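Local coordinates for MAU2 chromatid cohesion factor homolog (Saccharomyces cerevisiae, PDB 4XDN), which forms a complex with SCC2 that is required for cohesin to associate with chromosomes, and so takes part in sister chromatid cohesion, at residues D84-V87 and T88-V92; E93-I96 and Q97-N101; C132-L135 and L136-L140. All coordinates share one frame; numbering follows the deposited sequence.

Contact 1. Residues D84-V87 and T88-V92; sequences DSKV and TFEMV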
loop_
_atom_site.group_PDB
_atom_site.type_symbol
_atom_site.label_atom_id
_atom_site.label_comp_id
_atom_site.label_asym_id
_atom_site.label_seq_id
_atom_site.Cartn_x
_atom_site.Cartn_y
_atom_site.Cartn_z
ATOM N N ASP A 84 -3.365 20.637 35.137
ATOM C CA ASP A 84 -3.333 19.183 35.195
ATOM C C ASP A 84 -3.550 18.605 33.800
ATOM O O ASP A 84 -2.889 17.642 33.411
ATOM C CB ASP A 84 -4.390 18.662 36.171
ATOM C CG ASP A 84 -4.277 17.170 36.416
ATOM O OD1 ASP A 84 -3.225 16.586 36.081
ATOM O OD2 ASP A 84 -5.240 16.582 36.950
ATOM N N SER A 85 -4.462 19.214 33.049
ATOM C CA SER A 85 -4.734 18.795 31.677
ATOM C C SER A 85 -3.494 18.902 30.795
ATOM O O SER A 85 -3.110 17.942 30.130
ATOM C CB SER A 85 -5.862 19.634 31.073
ATOM O OG SER A 85 -7.107 19.332 31.674
ATOM N N LYS A 86 -2.874 20.076 30.797
ATOM C CA LYS A 86 -1.724 20.341 29.939
ATOM C C LYS A 86 -0.560 19.417 30.276
ATOM O O LYS A 86 0.014 18.784 29.388
ATOM C CB LYS A 86 -1.294 21.803 30.072
ATOM C CG LYS A 86 -0.249 22.254 29.058
ATOM C CD LYS A 86 -0.764 22.136 27.626
ATOM C CE LYS A 86 0.124 22.875 26.636
ATOM N NZ LYS A 86 1.421 22.189 26.407
ATOM N N VAL A 87 -0.223 19.337 31.561
ATOM C CA VAL A 87 0.878 18.496 32.020
ATOM C C VAL A 87 0.639 17.029 31.672
ATOM O O VAL A 87 1.537 16.347 31.175
ATOM C CB VAL A 87 1.087 18.626 33.547
ATOM C CG1 VAL A 87 2.104 17.598 34.053
ATOM C CG2 VAL A 87 1.545 20.037 33.904
ATOM N N THR A 88 -0.570 16.548 31.938
ATOM C CA THR A 88 -0.902 15.150 31.696
ATOM C C THR A 88 -0.806 14.817 30.212
ATOM O O THR A 88 -0.267 13.775 29.843
ATOM C CB THR A 88 -2.315 14.816 32.207
ATOM O OG1 THR A 88 -2.374 15.053 33.618
ATOM C CG2 THR A 88 -2.670 13.358 31.931
ATOM N N PHE A 89 -1.322 15.705 29.368
ATOM C CA PHE A 89 -1.297 15.496 27.924
ATOM C C PHE A 89 0.134 15.434 27.386
ATOM O O PHE A 89 0.466 14.538 26.610
ATOM C CB PHE A 89 -2.077 16.605 27.206
ATOM C CG PHE A 89 -3.574 16.543 27.411
ATOM C CD1 PHE A 89 -4.211 15.348 27.719
ATOM C CD2 PHE A 89 -4.345 17.688 27.282
ATOM C CE1 PHE A 89 -5.584 15.302 27.900
ATOM C CE2 PHE A 89 -5.716 17.644 27.463
ATOM C CZ PHE A 89 -6.334 16.450 27.771
ATOM N N GLU A 90 0.978 16.379 27.796
ATOM C CA GLU A 90 2.369 16.395 27.351
ATOM C C GLU A 90 3.098 15.144 27.823
ATOM O O GLU A 90 3.843 14.523 27.062
ATOM C CB GLU A 90 3.090 17.640 27.862
ATOM C CG GLU A 90 2.669 18.925 27.182
ATOM C CD GLU A 90 3.417 20.128 27.716
ATOM O OE1 GLU A 90 4.656 20.170 27.578
ATOM O OE2 GLU A 90 2.765 21.029 28.282
ATOM N N MET A 91 2.879 14.780 29.081
ATOM C CA MET A 91 3.490 13.585 29.646
ATOM C C MET A 91 3.037 12.323 28.922
ATOM O O MET A 91 3.861 11.512 28.501
ATOM C CB MET A 91 3.153 13.469 31.131
ATOM C CG MET A 91 3.532 12.128 31.738
ATOM S SD MET A 91 3.130 11.988 33.481
ATOM C CE MET A 91 3.323 10.222 33.666
ATOM N N VAL A 92 1.723 12.154 28.804
ATOM C CA VAL A 92 1.148 10.962 28.194
ATOM C C VAL A 92 1.556 10.862 26.730
ATOM O O VAL A 92 1.719 9.766 26.199
ATOM C CB VAL A 92 -0.395 10.962 28.317
ATOM C CG1 VAL A 92 -1.029 9.960 27.358
ATOM C CG2 VAL A 92 -0.802 10.652 29.744
#

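Contact 2. Residues E93-I96 and Q97-N101; sequences ELLI and QETYN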
loop_
_atom_site.group_PDB
_atom_site.type_symbol
_atom_site.label_atom_id
_atom_site.label_comp_id
_atom_site.label_asym_id
_atom_site.label_seq_id
_atom_site.Cartn_x
_atom_site.Cartn_y
_atom_site.Cartn_z
ATOM N N GLU A 93 1.718 12.011 26.084
ATOM C CA GLU A 93 2.186 12.056 24.705
ATOM C C GLU A 93 3.512 11.307 24.583
ATOM O O GLU A 93 3.759 10.614 23.596
ATOM C CB GLU A 93 2.346 13.506 24.242
ATOM C CG GLU A 93 2.637 13.671 22.759
ATOM C CD GLU A 93 1.391 13.585 21.899
ATOM O OE1 GLU A 93 1.501 13.854 20.684
ATOM O OE2 GLU A 93 0.306 13.254 22.427
ATOM N N LEU A 94 4.354 11.442 25.603
ATOM C CA LEU A 94 5.658 10.786 25.612
ATOM C C LEU A 94 5.528 9.302 25.937
ATOM O O LEU A 94 6.240 8.476 25.369
ATOM C CB LEU A 94 6.596 11.458 26.618
ATOM C CG LEU A 94 6.875 12.947 26.398
ATOM C CD1 LEU A 94 7.901 13.445 27.409
ATOM C CD2 LEU A 94 7.348 13.230 24.980
ATOM N N LEU A 95 4.627 8.964 26.852
ATOM C CA LEU A 95 4.387 7.566 27.185
ATOM C C LEU A 95 3.934 6.802 25.945
ATOM O O LEU A 95 4.337 5.665 25.713
ATOM C CB LEU A 95 3.335 7.442 28.290
ATOM C CG LEU A 95 3.714 7.973 29.673
ATOM C CD1 LEU A 95 2.520 7.889 30.607
ATOM C CD2 LEU A 95 4.896 7.207 30.253
ATOM N N ILE A 96 3.102 7.457 25.145
ATOM C CA ILE A 96 2.526 6.846 23.958
ATOM C C ILE A 96 3.560 6.699 22.840
ATOM O O ILE A 96 3.582 5.687 22.136
ATOM C CB ILE A 96 1.320 7.675 23.459
ATOM C CG1 ILE A 96 0.176 7.579 24.472
ATOM C CG2 ILE A 96 0.839 7.190 22.097
ATOM C CD1 ILE A 96 -0.986 8.514 24.198
ATOM N N GLN A 97 4.420 7.701 22.684
ATOM C CA GLN A 97 5.350 7.741 21.559
ATOM C C GLN A 97 6.727 7.152 21.869
ATOM O O GLN A 97 7.451 6.764 20.953
ATOM C CB GLN A 97 5.520 9.181 21.075
ATOM C CG GLN A 97 4.264 9.780 20.457
ATOM C CD GLN A 97 4.510 11.152 19.863
ATOM O OE1 GLN A 97 5.635 11.653 19.870
ATOM N NE2 GLN A 97 3.455 11.771 19.344
ATOM N N GLU A 98 7.083 7.079 23.150
ATOM C CA GLU A 98 8.440 6.693 23.543
ATOM C C GLU A 98 8.505 5.356 24.284
ATOM O O GLU A 98 9.572 4.747 24.356
ATOM C CB GLU A 98 9.060 7.791 24.415
ATOM C CG GLU A 98 8.931 9.198 23.835
ATOM C CD GLU A 98 9.616 9.347 22.484
ATOM O OE1 GLU A 98 10.575 8.596 22.209
ATOM O OE2 GLU A 98 9.191 10.218 21.697
ATOM N N THR A 99 7.370 4.902 24.816
ATOM C CA THR A 99 7.338 3.726 25.688
ATOM C C THR A 99 6.286 2.697 25.277
ATOM O O THR A 99 5.536 2.904 24.324
ATOM C CB THR A 99 7.050 4.130 27.154
ATOM O OG1 THR A 99 5.695 4.579 27.276
ATOM C CG2 THR A 99 7.987 5.240 27.610
ATOM N N TYR A 100 6.243 1.590 26.018
ATOM C CA TYR A 100 5.199 0.579 25.869
ATOM C C TYR A 100 4.226 0.621 27.048
ATOM O O TYR A 100 3.382 -0.263 27.202
ATOM C CB TYR A 100 5.808 -0.822 25.759
ATOM C CG TYR A 100 6.607 -1.062 24.499
ATOM C CD1 TYR A 100 6.001 -1.021 23.250
ATOM C CD2 TYR A 100 7.963 -1.350 24.558
ATOM C CE1 TYR A 100 6.725 -1.245 22.097
ATOM C CE2 TYR A 100 8.695 -1.580 23.410
ATOM C CZ TYR A 100 8.072 -1.528 22.183
ATOM O OH TYR A 100 8.801 -1.753 21.038
ATOM N N ASN A 101 4.352 1.648 27.882
ATOM C CA ASN A 101 3.517 1.776 29.070
ATOM C C ASN A 101 2.154 2.372 28.733
ATOM O O ASN A 101 1.835 3.501 29.115
ATOM C CB ASN A 101 4.237 2.622 30.120
ATOM C CG ASN A 101 5.526 1.980 30.588
ATOM O OD1 ASN A 101 6.523 1.974 29.869
ATOM N ND2 ASN A 101 5.511 1.428 31.794
#

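Contact 3. Residues C132-L135 and L136-L140; sequences CEFL and LLHDL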
loop_
_atom_site.group_PDB
_atom_site.type_symbol
_atom_site.label_atom_id
_atom_site.label_comp_id
_atom_site.label_asym_id
_atom_site.label_seq_id
_atom_site.Cartn_x
_atom_site.Cartn_y
_atom_site.Cartn_z
ATOM N N CYS A 132 -9.134 13.855 25.896
ATOM C CA CYS A 132 -9.024 12.640 26.697
ATOM C C CYS A 132 -9.629 11.464 25.933
ATOM O O CYS A 132 -9.057 10.378 25.899
ATOM C CB CYS A 132 -9.721 12.798 28.055
ATOM S SG CYS A 132 -8.860 13.846 29.259
ATOM N N GLU A 133 -10.781 11.695 25.311
ATOM C CA GLU A 133 -11.470 10.650 24.561
ATOM C C GLU A 133 -10.691 10.269 23.306
ATOM O O GLU A 133 -10.657 9.104 22.915
ATOM C CB GLU A 133 -12.882 11.103 24.181
ATOM C CG GLU A 133 -13.830 11.287 25.366
ATOM C CD GLU A 133 -14.121 9.993 26.107
ATOM O OE1 GLU A 133 -13.996 8.908 25.505
ATOM O OE2 GLU A 133 -14.478 10.063 27.299
ATOM N N PHE A 134 -10.066 11.257 22.676
ATOM C CA PHE A 134 -9.275 11.012 21.481
ATOM C C PHE A 134 -8.061 10.151 21.821
ATOM O O PHE A 134 -7.745 9.202 21.111
ATOM C CB PHE A 134 -8.837 12.333 20.848
ATOM C CG PHE A 134 -8.369 12.194 19.428
ATOM C CD1 PHE A 134 -9.283 12.155 18.386
ATOM C CD2 PHE A 134 -7.018 12.107 19.133
ATOM C CE1 PHE A 134 -8.858 12.027 17.078
ATOM C CE2 PHE A 134 -6.586 11.978 17.823
ATOM C CZ PHE A 134 -7.508 11.939 16.795
ATOM N N LEU A 135 -7.389 10.478 22.918
ATOM C CA LEU A 135 -6.267 9.673 23.375
ATOM C C LEU A 135 -6.723 8.260 23.727
ATOM O O LEU A 135 -6.048 7.286 23.408
ATOM C CB LEU A 135 -5.593 10.324 24.585
ATOM C CG LEU A 135 -4.861 11.641 24.320
ATOM C CD1 LEU A 135 -4.414 12.277 25.630
ATOM C CD2 LEU A 135 -3.679 11.423 23.403
ATOM N N LEU A 136 -7.875 8.160 24.378
ATOM C CA LEU A 136 -8.393 6.880 24.849
ATOM C C LEU A 136 -8.886 5.984 23.711
ATOM O O LEU A 136 -8.747 4.761 23.771
ATOM C CB LEU A 136 -9.540 7.114 25.839
ATOM C CG LEU A 136 -9.412 6.689 27.308
ATOM C CD1 LEU A 136 -8.013 6.861 27.874
ATOM C CD2 LEU A 136 -10.404 7.494 28.139
ATOM N N LEU A 137 -9.463 6.597 22.680
ATOM C CA LEU A 137 -10.163 5.853 21.641
ATOM C C LEU A 137 -9.389 5.775 20.324
ATOM O O LEU A 137 -9.633 4.878 19.516
ATOM C CB LEU A 137 -11.536 6.484 21.398
ATOM C CG LEU A 137 -12.458 6.544 22.623
ATOM C CD1 LEU A 137 -13.695 7.361 22.312
ATOM C CD2 LEU A 137 -12.846 5.148 23.090
ATOM N N HIS A 138 -8.460 6.706 20.110
ATOM C CA HIS A 138 -7.705 6.763 18.858
ATOM C C HIS A 138 -6.214 6.500 19.062
ATOM O O HIS A 138 -5.678 5.524 18.536
ATOM C CB HIS A 138 -7.907 8.121 18.179
ATOM C CG HIS A 138 -7.115 8.295 16.923
ATOM N ND1 HIS A 138 -5.852 8.859 16.909
ATOM C CD2 HIS A 138 -7.400 7.991 15.634
ATOM C CE1 HIS A 138 -5.401 8.889 15.672
ATOM N NE2 HIS A 138 -6.321 8.367 14.876
ATOM N N ASP A 139 -5.545 7.362 19.822
ATOM C CA ASP A 139 -4.091 7.280 19.944
ATOM C C ASP A 139 -3.632 6.003 20.645
ATOM O O ASP A 139 -2.772 5.289 20.133
ATOM C CB ASP A 139 -3.540 8.496 20.690
ATOM C CG ASP A 139 -3.480 9.736 19.824
ATOM O OD1 ASP A 139 -4.361 9.907 18.960
ATOM O OD2 ASP A 139 -2.545 10.542 20.007
ATOM N N LEU A 140 -4.205 5.708 21.807
ATOM C CA LEU A 140 -3.737 4.574 22.601
ATOM C C LEU A 140 -4.006 3.230 21.916
ATOM O O LEU A 140 -3.109 2.388 21.848
ATOM C CB LEU A 140 -4.371 4.595 23.995
ATOM C CG LEU A 140 -3.559 5.338 25.063
ATOM C CD1 LEU A 140 -4.391 5.605 26.311
ATOM C CD2 LEU A 140 -2.306 4.552 25.423
#

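Contact 1. Residues D84-V87 and T88-V92
T88 closes back on D84 one turn earlier in helix 81-98. Its hydroxyl OG1 donates to the backbone O of D84 at 2.6 Å. T88 N donates to the same D84 O at 3.0 Å. The two donors reach D84 O from opposite faces of the carbonyl plane, each tilted 30° from it. The T88 hydroxyl lies beside its own backbone N, with chi1 at -61°, which turns it back to the preceding turn. OG1 also comes 3.0 Å from D84 OD1. K74 binds both of these oxygens, and R115 pairs with D84 OD2. This part is buried and closely packed. F89 belongs to it too: the carbonyl O of S85 sits over one face of the ring, 3.1 Å from F89 CG and offset toward the rim.

By contrast, K86 is the partly exposed residue, though it also packs on the backbone of the chain of another protein. Its chain bends at chi2 and chi4 and crosses over to the buried E90. K86 NZ forms a salt bridge with E90 OE2 at 2.6 Å, arriving from above the carboxylate plane, 65° out of it. Y33 also bonds to OE2, while R40 and Q37 hold OE1. The carboxylate is thus gripped at both oxygens, which probably keeps it ionised. This is an i to i+4 arrangement on a helix packed within a largely helical fold.

Contact 2. Residues E93-I96 and Q97-N101
The C-terminal end of helix 81-98 turns here through an ST turn at T99, the first residue to leave helical backbone angles. T99 OG1 accepts from the backbone N of N101 at 3.3 Å, with an N-H...O angle of 153°. OG1 also lies very close to L95 O; the separation is implausibly short, so this bond is doubtful. T99 N reaches L95 O at 3.3 Å, but from above the carbonyl plane, 50° out of it. One residue earlier, E98 N donates to L94 O at 2.8 Å.

On the partly exposed side, E93 and Q97 meet obliquely. E93 OE1 lies 3.2 Å from Q97 NE2, but the angle is too poor for a hydrogen bond. The carboxylate and amide planes stand 52° apart. The ionic partner of E93 OE1 is instead a basic side chain on the chain of another protein. That chain also bonds to the N101 side-chain amide through its backbone. Within its own chain, E98 is held by S368 and Y59. The chemistry implies a helix end where the T99 hydroxyl receives the N-H of N101, while the polar groups of E93 and N101 meet a protein partner.

Contact 3. Residues C132-L135 and L136-L140
F134 and H138 lie side by side and point the same way, their rings in an offset stack. The centroids are 4.4 Å apart and the planes meet at 27°. H138 CB sits over the centre of the F134 ring in a CH-pi contact, 4.0 Å from its centroid. In return, F134 CZ lies over one face of the imidazole, offset toward the rim. CG is anti to the backbone N in both residues, which carries the two rings in the same direction. The helix widens here into a pi-type turn at 136-139. F134 O accepts from both H138 N and D139 N, and L140 N donates to L135 O at 2.9 Å, one residue further on than in an alpha turn. D139 then stands next to the imidazole. H138 ND1 donates to D139 OD1 at 2.7 Å, nearly straight at 172° and in the imidazole plane. An alanine in place of H138 would lose the stacked ring and is likely to leave D139 OD1 without this donor. D139 OD1 also comes 3.2 Å from F134 CE2, the carboxylate steeply turned against the ring. V182 of helix 170-189 packs on both F134 and H138.

In the fold
From the N terminus, contact 1 comes first and contact 2 follows directly on the same helix, 81-98. The chain then passes through helix 102-119 and reaches contact 3 on helix 126-144. None closes a long loop: contacts 1 and 3 run along a helix, and contact 2 lies at the end of one. They run in series, and none nests within or crosses another. Helices 81-98 and 126-144 pack together: F89 of contact 1 touches C132 and L135, and I96 of contact 2 touches L135 and L140. L135 therefore meets both earlier contacts. Helix 102-119 packs against all three. The chain of another protein lies within reach of each.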